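Local atomic coordinates of alternansucrase (PDB entry 6HVG), a protein that belongs to glycoside hydrolase family 70, combining a parallel eight-stranded barrel with repeats of the choline-binding and cell-wall-binding type. Residues M1332-R1343 and N1355-V1363; Y1378-D1389 and H1401-S1409. All coordinates share one frame; numbering follows the deposited sequence.

Interaction 1: residues M1332-R1343 and N1355-V1363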
loop_
_atom_site.group_PDB
_atom_site.type_symbol
_atom_site.label_atom_id
_atom_site.label_comp_id
_atom_site.label_asym_id
_atom_site.label_seq_id
_atom_site.Cartn_x
_atom_site.Cartn_y
_atom_site.Cartn_z
ATOM N N MET A 1332 -22.731 -28.057 28.438
ATOM C CA MET A 1332 -22.690 -26.615 28.574
ATOM C C MET A 1332 -22.130 -26.242 29.930
ATOM O O MET A 1332 -22.462 -26.864 30.936
ATOM C CB MET A 1332 -24.117 -26.071 28.428
ATOM C CG MET A 1332 -24.284 -24.591 28.606
ATOM S SD MET A 1332 -26.010 -24.083 28.578
ATOM C CE MET A 1332 -26.412 -24.417 26.873
ATOM N N VAL A 1333 -21.280 -25.228 29.961
ATOM C CA VAL A 1333 -20.725 -24.717 31.216
ATOM C C VAL A 1333 -21.677 -23.677 31.758
ATOM O O VAL A 1333 -22.122 -22.796 31.013
ATOM C CB VAL A 1333 -19.328 -24.078 30.995
ATOM C CG1 VAL A 1333 -18.885 -23.247 32.190
ATOM C CG2 VAL A 1333 -18.300 -25.166 30.662
ATOM N N ARG A 1334 -21.979 -23.773 33.050
ATOM C CA ARG A 1334 -22.951 -22.898 33.697
ATOM C C ARG A 1334 -22.513 -22.610 35.119
ATOM O O ARG A 1334 -21.988 -23.481 35.780
ATOM C CB ARG A 1334 -24.322 -23.599 33.741
ATOM C CG ARG A 1334 -24.856 -24.082 32.389
ATOM C CD ARG A 1334 -26.229 -24.730 32.501
ATOM N NE ARG A 1334 -26.128 -26.014 33.179
ATOM C CZ ARG A 1334 -26.880 -26.411 34.195
ATOM N NH1 ARG A 1334 -27.860 -25.651 34.672
ATOM N NH2 ARG A 1334 -26.641 -27.597 34.726
ATOM N N SER A 1335 -22.778 -21.414 35.616
ATOM C CA SER A 1335 -22.378 -21.073 36.978
ATOM C C SER A 1335 -23.331 -21.680 37.986
ATOM O O SER A 1335 -24.551 -21.707 37.791
ATOM C CB SER A 1335 -22.276 -19.554 37.163
ATOM O OG SER A 1335 -23.542 -18.913 37.075
ATOM N N GLN A 1336 -22.757 -22.162 39.080
ATOM C CA GLN A 1336 -23.509 -22.788 40.162
ATOM C C GLN A 1336 -23.677 -21.738 41.245
ATOM O O GLN A 1336 -22.957 -20.753 41.245
ATOM C CB GLN A 1336 -22.741 -23.994 40.688
ATOM C CG GLN A 1336 -22.335 -24.985 39.594
ATOM C CD GLN A 1336 -23.537 -25.618 38.887
ATOM O OE1 GLN A 1336 -24.562 -25.918 39.512
ATOM N NE2 GLN A 1336 -23.417 -25.813 37.572
ATOM N N GLN A 1337 -24.631 -21.927 42.158
ATOM C CA GLN A 1337 -24.846 -20.963 43.259
ATOM C C GLN A 1337 -23.640 -20.946 44.222
ATOM O O GLN A 1337 -23.078 -21.996 44.540
ATOM C CB GLN A 1337 -26.139 -21.275 44.025
ATOM N N GLY A 1338 -23.237 -19.744 44.641
ATOM C CA GLY A 1338 -22.110 -19.530 45.571
ATOM C C GLY A 1338 -20.720 -19.871 45.067
ATOM O O GLY A 1338 -19.770 -19.894 45.850
ATOM N N GLU A 1339 -20.597 -20.093 43.760
ATOM C CA GLU A 1339 -19.339 -20.511 43.113
ATOM C C GLU A 1339 -18.972 -19.470 42.065
ATOM O O GLU A 1339 -19.845 -18.717 41.615
ATOM C CB GLU A 1339 -19.472 -21.869 42.431
ATOM C CG GLU A 1339 -19.275 -23.072 43.332
ATOM C CD GLU A 1339 -19.262 -24.384 42.555
ATOM O OE1 GLU A 1339 -19.270 -24.370 41.295
ATOM O OE2 GLU A 1339 -19.278 -25.442 43.211
ATOM N N ASN A 1340 -17.688 -19.428 41.675
ATOM C CA ASN A 1340 -17.196 -18.434 40.716
ATOM C C ASN A 1340 -17.727 -18.677 39.309
ATOM O O ASN A 1340 -17.509 -19.747 38.748
ATOM C CB ASN A 1340 -15.656 -18.415 40.681
ATOM C CG ASN A 1340 -15.101 -17.102 40.157
ATOM O OD1 ASN A 1340 -15.706 -16.449 39.320
ATOM N ND2 ASN A 1340 -13.930 -16.732 40.612
ATOM N N PRO A 1341 -18.435 -17.690 38.735
ATOM C CA PRO A 1341 -18.927 -17.826 37.364
ATOM C C PRO A 1341 -17.839 -17.726 36.320
ATOM O O PRO A 1341 -18.045 -18.168 35.196
ATOM C CB PRO A 1341 -19.922 -16.666 37.217
ATOM C CG PRO A 1341 -19.587 -15.701 38.302
ATOM C CD PRO A 1341 -18.991 -16.500 39.404
ATOM N N ILE A 1342 -16.690 -17.160 36.675
ATOM C CA ILE A 1342 -15.578 -17.018 35.738
ATOM C C ILE A 1342 -14.891 -18.351 35.538
ATOM O O ILE A 1342 -14.459 -18.967 36.494
ATOM C CB ILE A 1342 -14.523 -16.028 36.266
ATOM C CG1 ILE A 1342 -15.121 -14.622 36.426
ATOM C CG2 ILE A 1342 -13.333 -15.956 35.338
ATOM C CD1 ILE A 1342 -14.251 -13.666 37.227
ATOM N N ARG A 1343 -14.768 -18.773 34.291
ATOM C CA ARG A 1343 -14.117 -20.026 33.969
ATOM C C ARG A 1343 -13.047 -19.815 32.930
ATOM O O ARG A 1343 -13.226 -19.060 31.981
ATOM C CB ARG A 1343 -15.122 -21.053 33.438
ATOM C CG ARG A 1343 -14.594 -22.512 33.406
ATOM C CD ARG A 1343 -15.507 -23.376 32.578
ATOM N NE ARG A 1343 -15.247 -24.819 32.565
ATOM C CZ ARG A 1343 -14.414 -25.423 31.730
ATOM N NH1 ARG A 1343 -13.642 -24.738 30.901
ATOM N NH2 ARG A 1343 -14.316 -26.732 31.754
ATOM N N ASN A 1355 -10.424 -16.328 29.707
ATOM C CA ASN A 1355 -11.334 -16.400 30.839
ATOM C C ASN A 1355 -12.688 -15.833 30.489
ATOM O O ASN A 1355 -12.810 -14.678 30.102
ATOM C CB ASN A 1355 -10.776 -15.663 32.056
ATOM C CG ASN A 1355 -9.643 -16.428 32.731
ATOM O OD1 ASN A 1355 -9.509 -17.641 32.581
ATOM N ND2 ASN A 1355 -8.794 -15.706 33.450
ATOM N N TYR A 1356 -13.711 -16.662 30.668
ATOM C CA TYR A 1356 -15.080 -16.303 30.322
ATOM C C TYR A 1356 -15.973 -16.246 31.538
ATOM O O TYR A 1356 -15.625 -16.797 32.575
ATOM C CB TYR A 1356 -15.603 -17.319 29.334
ATOM C CG TYR A 1356 -14.925 -17.246 27.994
ATOM C CD1 TYR A 1356 -13.696 -17.876 27.756
ATOM C CD2 TYR A 1356 -15.502 -16.532 26.954
ATOM C CE1 TYR A 1356 -13.094 -17.817 26.507
ATOM C CE2 TYR A 1356 -14.894 -16.449 25.706
ATOM C CZ TYR A 1356 -13.714 -17.106 25.491
ATOM O OH TYR A 1356 -13.146 -17.020 24.270
ATOM N N TYR A 1357 -17.099 -15.556 31.414
ATOM C CA TYR A 1357 -18.094 -15.471 32.478
ATOM C C TYR A 1357 -19.426 -16.103 32.011
ATOM O O TYR A 1357 -20.157 -15.501 31.235
ATOM C CB TYR A 1357 -18.303 -14.007 32.813
ATOM C CG TYR A 1357 -19.088 -13.704 34.077
ATOM C CD1 TYR A 1357 -20.448 -13.903 34.140
ATOM C CD2 TYR A 1357 -18.471 -13.137 35.183
ATOM C CE1 TYR A 1357 -21.164 -13.588 35.297
ATOM C CE2 TYR A 1357 -19.180 -12.798 36.321
ATOM C CZ TYR A 1357 -20.512 -13.035 36.387
ATOM O OH TYR A 1357 -21.198 -12.695 37.534
ATOM N N PHE A 1358 -19.719 -17.323 32.444
ATOM C CA PHE A 1358 -20.986 -17.977 32.062
ATOM C C PHE A 1358 -22.037 -17.874 33.153
ATOM O O PHE A 1358 -21.739 -18.083 34.319
ATOM C CB PHE A 1358 -20.766 -19.441 31.704
ATOM C CG PHE A 1358 -19.804 -19.632 30.594
ATOM C CD1 PHE A 1358 -20.184 -19.293 29.312
ATOM C CD2 PHE A 1358 -18.536 -20.107 30.811
ATOM C CE1 PHE A 1358 -19.325 -19.448 28.232
ATOM C CE2 PHE A 1358 -17.653 -20.259 29.747
ATOM C CZ PHE A 1358 -18.041 -19.917 28.450
ATOM N N MET A 1359 -23.276 -17.577 32.758
ATOM C CA MET A 1359 -24.340 -17.345 33.721
ATOM C C MET A 1359 -24.963 -18.672 34.150
ATOM O O MET A 1359 -24.541 -19.729 33.701
ATOM C CB MET A 1359 -25.350 -16.372 33.128
ATOM C CG MET A 1359 -24.700 -15.056 32.688
ATOM S SD MET A 1359 -25.921 -13.748 32.522
ATOM C CE MET A 1359 -25.621 -13.034 30.925
ATOM N N PRO A 1360 -25.927 -18.656 35.067
ATOM C CA PRO A 1360 -26.471 -19.947 35.502
ATOM C C PRO A 1360 -27.177 -20.698 34.360
ATOM O O PRO A 1360 -27.249 -21.918 34.400
ATOM C CB PRO A 1360 -27.470 -19.566 36.585
ATOM C CG PRO A 1360 -27.095 -18.199 37.027
ATOM C CD PRO A 1360 -26.464 -17.532 35.847
ATOM N N ASN A 1361 -27.682 -19.959 33.367
ATOM C CA ASN A 1361 -28.265 -20.553 32.179
ATOM C C ASN A 1361 -27.256 -20.725 31.051
ATOM O O ASN A 1361 -27.625 -21.047 29.919
ATOM C CB ASN A 1361 -29.464 -19.735 31.683
ATOM C CG ASN A 1361 -29.089 -18.325 31.334
ATOM O OD1 ASN A 1361 -27.918 -17.960 31.358
ATOM N ND2 ASN A 1361 -30.076 -17.516 31.038
ATOM N N GLY A 1362 -25.970 -20.492 31.344
ATOM C CA GLY A 1362 -24.863 -20.824 30.414
ATOM C C GLY A 1362 -24.544 -19.770 29.385
ATOM O O GLY A 1362 -23.626 -19.954 28.589
ATOM N N VAL A 1363 -25.275 -18.659 29.424
ATOM C CA VAL A 1363 -25.058 -17.545 28.521
ATOM C C VAL A 1363 -23.719 -16.895 28.869
ATOM O O VAL A 1363 -23.404 -16.635 30.039
ATOM C CB VAL A 1363 -26.166 -16.479 28.677
ATOM C CG1 VAL A 1363 -25.870 -15.260 27.820
ATOM C CG2 VAL A 1363 -27.523 -17.042 28.293
HETATM O O HOH W 1 -22.126 -21.975 28.301
#
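Two torsions send neighbouring aromatic rings to different partners: Tyr1357 holds CG anti to the backbone N (chi1 -168°) and lays its ring against Pro1341, whereas Phe1358 turns CG beside its own N (chi1 -58°) and presents CD2 to Val1333. Pro1341 sits over one face of the tyrosine, its CB 3.9 Å from the ring centroid in a CH-pi contact offset toward the rim; a compact, rigid proline ring, with its polarised C-H bonds, suits an aromatic face. Ile1342 CG1 reaches Tyr1357 CD2 at 3.9 Å, while the phenolic OH is hydrogen-bonded to the backbone O of Thr1371. Val1333 CG1 meets Phe1358 CD2 obliquely, and Tyr1325 also touches both residues.

The backbones zip together beside these rings. Arg1343 N gives to Tyr1356 O and Tyr1356 N to Arg1343 O, each at 2.8 Å, as in a hydrogen-bonded antiparallel pair. A weak bond runs from Phe1358 N to Pro1341 O. Beyond the strands, Met1359 to Gly1362 form a type I turn, in which Met1359 O is gripped from opposite faces of its carbonyl plane: Ser1335 N donates from one (3.1 Å), Gly1362 N from the other. Gly1362 suits its positive phi, and with no side chain its CA can lie 3.4 Å from Val1333 O and close to Met1332 SD. One water donates to Val1333 O. Here a two-stranded antiparallel beta hairpin has its flanking loops packed against each other, an organisation consistent with the cell-wall-binding type of repeat.

Interaction 2: residues Y1378-D1389 and H1401-S1409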
loop_
_atom_site.group_PDB
_atom_site.type_symbol
_atom_site.label_atom_id
_atom_site.label_comp_id
_atom_site.label_asym_id
_atom_site.label_seq_id
_atom_site.Cartn_x
_atom_site.Cartn_y
_atom_site.Cartn_z
ATOM N N TYR A 1378 -14.861 -7.641 37.125
ATOM C CA TYR A 1378 -14.024 -7.843 35.945
ATOM C C TYR A 1378 -14.792 -7.345 34.720
ATOM O O TYR A 1378 -15.997 -7.113 34.809
ATOM C CB TYR A 1378 -13.698 -9.326 35.776
ATOM C CG TYR A 1378 -12.980 -9.969 36.947
ATOM C CD1 TYR A 1378 -13.657 -10.352 38.093
ATOM C CD2 TYR A 1378 -11.599 -10.215 36.887
ATOM C CE1 TYR A 1378 -12.980 -10.945 39.154
ATOM C CE2 TYR A 1378 -10.921 -10.808 37.937
ATOM C CZ TYR A 1378 -11.609 -11.179 39.063
ATOM O OH TYR A 1378 -10.924 -11.776 40.087
ATOM N N TYR A 1379 -14.107 -7.164 33.591
ATOM C CA TYR A 1379 -14.775 -6.812 32.343
ATOM C C TYR A 1379 -14.483 -7.850 31.266
ATOM O O TYR A 1379 -13.399 -8.412 31.212
ATOM C CB TYR A 1379 -14.334 -5.427 31.840
ATOM C CG TYR A 1379 -14.946 -5.000 30.498
ATOM C CD1 TYR A 1379 -14.309 -5.258 29.298
ATOM C CD2 TYR A 1379 -16.171 -4.337 30.446
ATOM C CE1 TYR A 1379 -14.867 -4.872 28.085
ATOM C CE2 TYR A 1379 -16.735 -3.950 29.233
ATOM C CZ TYR A 1379 -16.073 -4.215 28.064
ATOM O OH TYR A 1379 -16.649 -3.858 26.865
ATOM N N PHE A 1380 -15.472 -8.069 30.398
ATOM C CA PHE A 1380 -15.381 -9.071 29.353
ATOM C C PHE A 1380 -15.701 -8.435 28.002
ATOM O O PHE A 1380 -16.715 -7.729 27.872
ATOM C CB PHE A 1380 -16.330 -10.240 29.702
ATOM C CG PHE A 1380 -16.016 -10.859 31.031
ATOM C CD1 PHE A 1380 -15.120 -11.897 31.124
ATOM C CD2 PHE A 1380 -16.578 -10.366 32.196
ATOM C CE1 PHE A 1380 -14.805 -12.445 32.351
ATOM C CE2 PHE A 1380 -16.267 -10.915 33.438
ATOM C CZ PHE A 1380 -15.374 -11.950 33.510
ATOM N N ASP A 1381 -14.869 -8.727 27.003
ATOM C CA ASP A 1381 -14.905 -8.012 25.728
ATOM C C ASP A 1381 -16.010 -8.487 24.754
ATOM O O ASP A 1381 -16.829 -9.320 25.090
ATOM C CB ASP A 1381 -13.519 -8.044 25.070
ATOM C CG ASP A 1381 -13.149 -9.387 24.519
ATOM O OD1 ASP A 1381 -14.053 -10.241 24.330
ATOM O OD2 ASP A 1381 -11.940 -9.594 24.246
ATOM N N ASP A 1382 -16.039 -7.901 23.562
ATOM C CA ASP A 1382 -17.007 -8.224 22.509
ATOM C C ASP A 1382 -17.219 -9.726 22.338
ATOM O O ASP A 1382 -18.338 -10.157 22.056
ATOM C CB ASP A 1382 -16.550 -7.651 21.153
ATOM C CG ASP A 1382 -16.451 -6.128 21.145
ATOM O OD1 ASP A 1382 -16.072 -5.528 22.179
ATOM O OD2 ASP A 1382 -16.719 -5.519 20.081
ATOM N N GLN A 1383 -16.156 -10.512 22.497
ATOM C CA GLN A 1383 -16.223 -11.965 22.278
ATOM C C GLN A 1383 -16.219 -12.803 23.548
ATOM O O GLN A 1383 -16.019 -14.001 23.485
ATOM C CB GLN A 1383 -15.054 -12.401 21.428
ATOM C CG GLN A 1383 -14.981 -11.777 20.046
ATOM C CD GLN A 1383 -13.893 -12.449 19.227
ATOM O OE1 GLN A 1383 -12.730 -12.466 19.633
ATOM N NE2 GLN A 1383 -14.267 -13.037 18.098
ATOM N N GLY A 1384 -16.435 -12.159 24.694
ATOM C CA GLY A 1384 -16.546 -12.834 25.979
ATOM C C GLY A 1384 -15.284 -12.972 26.799
ATOM O O GLY A 1384 -15.373 -13.383 27.956
ATOM N N LYS A 1385 -14.114 -12.654 26.213
ATOM C CA LYS A 1385 -12.808 -12.798 26.916
ATOM C C LYS A 1385 -12.612 -11.730 27.987
ATOM O O LYS A 1385 -13.015 -10.577 27.806
ATOM C CB LYS A 1385 -11.629 -12.755 25.946
ATOM C CG LYS A 1385 -11.453 -14.001 25.128
ATOM C CD LYS A 1385 -10.556 -13.766 23.917
ATOM C CE LYS A 1385 -10.559 -14.988 22.999
ATOM N NZ LYS A 1385 -10.337 -14.663 21.564
ATOM N N MET A 1386 -12.001 -12.117 29.102
ATOM C CA MET A 1386 -11.640 -11.161 30.149
ATOM C C MET A 1386 -10.546 -10.249 29.611
ATOM O O MET A 1386 -9.695 -10.675 28.839
ATOM C CB MET A 1386 -11.162 -11.904 31.389
ATOM C CG MET A 1386 -10.838 -11.043 32.609
ATOM S SD MET A 1386 -9.885 -11.988 33.844
ATOM C CE MET A 1386 -11.230 -12.894 34.631
ATOM N N VAL A 1387 -10.605 -8.987 30.000
ATOM C CA VAL A 1387 -9.594 -8.002 29.618
ATOM C C VAL A 1387 -8.722 -7.692 30.832
ATOM O O VAL A 1387 -9.226 -7.542 31.955
ATOM C CB VAL A 1387 -10.237 -6.698 29.110
ATOM C CG1 VAL A 1387 -9.187 -5.764 28.520
ATOM C CG2 VAL A 1387 -11.310 -7.006 28.079
ATOM N N ARG A 1388 -7.416 -7.592 30.575
ATOM C CA ARG A 1388 -6.401 -7.388 31.623
ATOM C C ARG A 1388 -5.440 -6.239 31.288
ATOM O O ARG A 1388 -5.084 -6.042 30.111
ATOM C CB ARG A 1388 -5.565 -8.656 31.767
ATOM C CG ARG A 1388 -6.300 -9.927 32.160
ATOM C CD ARG A 1388 -5.426 -11.135 31.805
ATOM N NE ARG A 1388 -5.835 -12.353 32.490
ATOM C CZ ARG A 1388 -5.522 -12.645 33.747
ATOM N NH1 ARG A 1388 -4.801 -11.811 34.476
ATOM N NH2 ARG A 1388 -5.958 -13.770 34.290
ATOM N N ASP A 1389 -5.037 -5.498 32.324
ATOM C CA ASP A 1389 -3.945 -4.517 32.214
ATOM C C ASP A 1389 -4.185 -3.478 31.128
ATOM O O ASP A 1389 -3.392 -3.351 30.184
ATOM C CB ASP A 1389 -2.617 -5.260 31.971
ATOM C CG ASP A 1389 -1.383 -4.353 32.023
ATOM O OD1 ASP A 1389 -1.429 -3.248 32.612
ATOM O OD2 ASP A 1389 -0.344 -4.784 31.478
ATOM N N HIS A 1401 -10.182 1.086 34.929
ATOM C CA HIS A 1401 -8.886 0.437 34.757
ATOM C C HIS A 1401 -8.983 -0.999 35.217
ATOM O O HIS A 1401 -9.606 -1.294 36.243
ATOM C CB HIS A 1401 -7.768 1.151 35.521
ATOM C CG HIS A 1401 -6.468 0.399 35.519
ATOM N ND1 HIS A 1401 -6.009 -0.333 36.597
ATOM C CD2 HIS A 1401 -5.548 0.235 34.534
ATOM C CE1 HIS A 1401 -4.849 -0.891 36.281
ATOM N NE2 HIS A 1401 -4.550 -0.563 35.035
ATOM N N LEU A 1402 -8.347 -1.877 34.456
ATOM C CA LEU A 1402 -8.282 -3.267 34.811
ATOM C C LEU A 1402 -6.842 -3.638 35.102
ATOM O O LEU A 1402 -5.937 -3.445 34.269
ATOM C CB LEU A 1402 -8.887 -4.130 33.709
ATOM C CG LEU A 1402 -10.313 -3.687 33.378
ATOM C CD1 LEU A 1402 -10.680 -4.049 31.946
ATOM C CD2 LEU A 1402 -11.267 -4.273 34.407
ATOM N N ASN A 1403 -6.643 -4.155 36.312
ATOM C CA ASN A 1403 -5.333 -4.576 36.813
ATOM C C ASN A 1403 -4.819 -5.741 35.979
ATOM O O ASN A 1403 -5.491 -6.185 35.033
ATOM C CB ASN A 1403 -5.448 -4.945 38.290
ATOM C CG ASN A 1403 -5.536 -3.716 39.191
ATOM O OD1 ASN A 1403 -5.061 -2.636 38.846
ATOM N ND2 ASN A 1403 -6.155 -3.879 40.355
ATOM N N VAL A 1404 -3.621 -6.215 36.307
ATOM C CA VAL A 1404 -3.023 -7.363 35.611
ATOM C C VAL A 1404 -3.826 -8.624 35.940
ATOM O O VAL A 1404 -4.147 -9.407 35.069
ATOM C CB VAL A 1404 -1.538 -7.586 35.992
ATOM C CG1 VAL A 1404 -0.915 -8.642 35.076
ATOM C CG2 VAL A 1404 -0.754 -6.272 35.931
ATOM N N ASP A 1405 -4.180 -8.789 37.207
ATOM C CA ASP A 1405 -4.963 -9.952 37.640
ATOM C C ASP A 1405 -6.432 -9.912 37.173
ATOM O O ASP A 1405 -7.214 -10.796 37.518
ATOM C CB ASP A 1405 -4.881 -10.114 39.174
ATOM C CG ASP A 1405 -5.492 -8.936 39.939
ATOM O OD1 ASP A 1405 -6.047 -8.016 39.308
ATOM O OD2 ASP A 1405 -5.404 -8.921 41.186
ATOM N N GLY A 1406 -6.808 -8.875 36.421
ATOM C CA GLY A 1406 -8.151 -8.750 35.857
ATOM C C GLY A 1406 -9.071 -7.792 36.623
ATOM O O GLY A 1406 -10.038 -7.253 36.056
ATOM N N THR A 1407 -8.771 -7.533 37.896
ATOM C CA THR A 1407 -9.700 -6.771 38.734
ATOM C C THR A 1407 -9.775 -5.329 38.267
ATOM O O THR A 1407 -8.838 -4.807 37.660
ATOM C CB THR A 1407 -9.317 -6.787 40.227
ATOM O OG1 THR A 1407 -7.987 -6.308 40.394
ATOM C CG2 THR A 1407 -9.430 -8.188 40.773
ATOM N N MET A 1408 -10.908 -4.704 38.559
ATOM C CA MET A 1408 -11.156 -3.316 38.207
ATOM C C MET A 1408 -10.889 -2.376 39.386
ATOM O O MET A 1408 -11.653 -2.343 40.352
ATOM C CB MET A 1408 -12.599 -3.139 37.722
ATOM C CG MET A 1408 -12.930 -1.686 37.371
ATOM S SD MET A 1408 -14.639 -1.189 37.749
ATOM C CE MET A 1408 -14.610 -1.268 39.537
ATOM N N SER A 1409 -9.816 -1.595 39.282
ATOM C CA SER A 1409 -9.530 -0.561 40.261
ATOM C C SER A 1409 -10.516 0.607 40.075
ATOM O O SER A 1409 -11.036 1.163 41.064
ATOM C CB SER A 1409 -8.079 -0.095 40.127
ATOM O OG SER A 1409 -7.601 0.391 41.374
#
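The Tyr1378 ring meets Asp1405 O at its edge, in the ring plane, with CE2 3.7 Å from that oxygen; Gly1406 O and Thr1407 N approach obliquely, while Ile1342 of the preceding hairpin touches the ring. Tyr1379 has Val1387 CG2 at its ring edge, in plane. A further flat group, the guanidinium of Arg1388, has Val1404 O near its plane and gives it a weak, bent bond from NH1 (2.6 Å, 124° at the hydrogen). An extended chain from CG to NE carries the group to Val1404 O.

Leu1402 turns toward the partner segment, and its CD1 lies 3.9 Å from both Tyr1379 CB and Val1387 CB, a small apolar patch suited to a branched aliphatic side chain. Next to it, Asp1389 N donates to Asn1403 O at 2.8 Å. Asp1405 OD1 accepts from Thr1407 N, which makes an Asx turn, and also from Thr1407 OG1. Gly1406, at positive phi, brings bare backbone against Tyr1378 and Met1386.

The contact thus packs strand 1377-1380 and its following loop against strand 1399-1402 and the loop after it, in the next hairpin. Its polar grip comes from backbone carbonyls: Arg1388 NH1 remains 6.3 Å from Asp1405 OD1, no salt bridge forms, and any attraction between them would act only at longer range.

Interactions 1 and 2 follow each other along the chain, their centres 16 Å apart, and they touch directly. A probable hydrogen bond links Asn1355 O to Met1386 N at 2.9 Å, so the strand of the first hairpin meets the loop that leaves strand 1377-1380. Apolar packing joins them too, with Ile1342 CD1 3.5 Å from Tyr1378 CD1, and Tyr1356 CD2 lies 3.3 Å from Gly1384 O. Neither contact supplies a calcium ligand: that site is formed by Glu575, Asp581, Asn625 and Asp1159. Interaction 1 closes one hairpin and packs the loops flanking it; interaction 2 joins the next two, near the C-terminal end of the modelled chain.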